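Manganese-containing pseudocatalase (Thermus thermophilus, PDB 2V8U) is a dimanganese catalase that disproportionates hydrogen peroxide into water and dioxygen, with two manganese ions in each subunit. Local coordinates at the interface of chains A and B. Coordinates in Å, arbitrary orientation; residue numbers count along the deposited sequence, not the author numbering. Chains: chain A/B, Manganese-containing pseudocatalase.

The interface of chains A and B. Residues chain A 1, 237-238, 240-241; chain B 4-6.
The end of strand 2-4 of chain B and the loop after it, B:Arg4 to B:Asp6, run between two parts of chain A. These are the N-terminal residue A:Met1 and the loop A:Ser237 to A:Tyr241, which follows strand 232-235. The patch belongs to a two-fold symmetric interface within the deposited hexamer, so its twin occurs with the chains exchanged. A:Met1 pairs with B:Ile5 through the backbone in both directions. Its N donates to B:Ile5 O at 2.9 Å, and its O accepts from B:Ile5 N. The chain terminus is thereby tied to the neighbouring subunit. The A:Ser237 hydroxyl OG donates to B:Arg4 O at 2.7 Å and lies almost in line with that carbonyl (C=O...OG 170°). The same OG accepts a bond from A:Asp240 N, which probably favours its donating to chain B. A:Asp240 takes the next peptide group: OD2 accepts from B:Asp6 N at 2.9 Å. This bond is nearly straight, yet the N-H meets the carboxylate from above its plane. A:Asp240 CB also covers one face of the A:Tyr241 ring. The two aspartate side chains cross at about a right angle, with A:Asp240 CG 3.5 Å from B:Asp6 CB. The A:Tyr241 ring lies across the B:Arg4 chain, which is extended from CG to NE and passes CD beside ring atom CE2 at 3.7 Å. With CG of B:Asp6 anti to its own backbone nitrogen (chi1 -161°), the carboxylate comes to the phenol. Water 1 sits in the guanidinium plane and bridges B:Arg4 NE and NH2 to B:Asp6 OD1. A:Tyr241 OH donates to that same OD1 at 2.7 Å, on its anti side and 34° out of the carboxylate plane.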
# COMPACT_ATOMS: atom_id res chain seq x y z
N MET A 1 20.20 23.99 2.59
CA MET A 1 19.87 24.33 1.19
C MET A 1 20.77 23.52 0.30
O MET A 1 21.77 22.99 0.76
CB MET A 1 20.06 25.83 0.88
CG MET A 1 19.06 26.76 1.55
SD MET A 1 19.25 28.48 0.99
CE MET A 1 20.53 28.96 2.06
N SER A 237 30.04 20.27 -0.86
CA SER A 237 29.59 21.52 -0.25
C SER A 237 30.56 22.64 -0.55
O SER A 237 31.77 22.39 -0.52
CB SER A 237 29.53 21.35 1.27
OG SER A 237 29.18 22.57 1.91
N PRO A 238 30.09 23.85 -0.77
CA PRO A 238 31.06 24.97 -0.92
C PRO A 238 31.96 25.13 0.29
O PRO A 238 33.19 25.22 0.14
CB PRO A 238 30.18 26.19 -1.18
CG PRO A 238 28.89 25.61 -1.78
CD PRO A 238 28.72 24.32 -1.01
N ASP A 240 30.86 23.88 3.90
CA ASP A 240 30.45 23.13 5.08
C ASP A 240 31.00 21.73 5.12
O ASP A 240 31.57 21.22 4.16
CB ASP A 240 28.91 23.19 5.18
CG ASP A 240 28.42 24.58 5.43
OD1 ASP A 240 28.84 25.14 6.46
OD2 ASP A 240 27.62 25.14 4.66
N TYR A 241 30.81 21.10 6.27
CA TYR A 241 31.15 19.69 6.47
C TYR A 241 32.62 19.47 6.30
O TYR A 241 33.07 18.51 5.64
CB TYR A 241 30.29 18.76 5.59
CG TYR A 241 28.85 19.17 5.57
CD1 TYR A 241 28.09 19.32 6.74
CD2 TYR A 241 28.21 19.50 4.39
CE1 TYR A 241 26.79 19.78 6.71
CE2 TYR A 241 26.90 19.98 4.35
CZ TYR A 241 26.19 20.11 5.51
OH TYR A 241 24.90 20.58 5.44
N ARG B 4 25.56 20.89 -0.98
CA ARG B 4 24.76 21.23 0.17
C ARG B 4 25.40 22.39 0.91
O ARG B 4 26.62 22.44 1.08
CB ARG B 4 24.64 20.03 1.10
CG ARG B 4 23.71 20.22 2.29
CD ARG B 4 23.57 18.93 3.07
NE ARG B 4 22.60 19.06 4.14
CZ ARG B 4 21.88 18.05 4.64
NH1 ARG B 4 22.04 16.82 4.19
NH2 ARG B 4 20.98 18.30 5.57
N ILE B 5 24.57 23.31 1.38
CA ILE B 5 24.90 24.42 2.25
C ILE B 5 24.18 24.20 3.55
O ILE B 5 22.97 23.93 3.56
CB ILE B 5 24.42 25.76 1.60
CG1 ILE B 5 25.11 26.02 0.26
CG2 ILE B 5 24.59 26.90 2.57
CD1 ILE B 5 24.37 27.02 -0.60
N ASP B 6 24.90 24.27 4.68
CA ASP B 6 24.33 23.92 5.97
C ASP B 6 23.55 25.08 6.58
O ASP B 6 23.91 25.62 7.64
CB ASP B 6 25.42 23.43 6.94
CG ASP B 6 24.85 22.64 8.09
OD1 ASP B 6 24.05 21.70 7.80
OD2 ASP B 6 25.19 22.91 9.26
O HOH W 1 21.70 21.15 5.97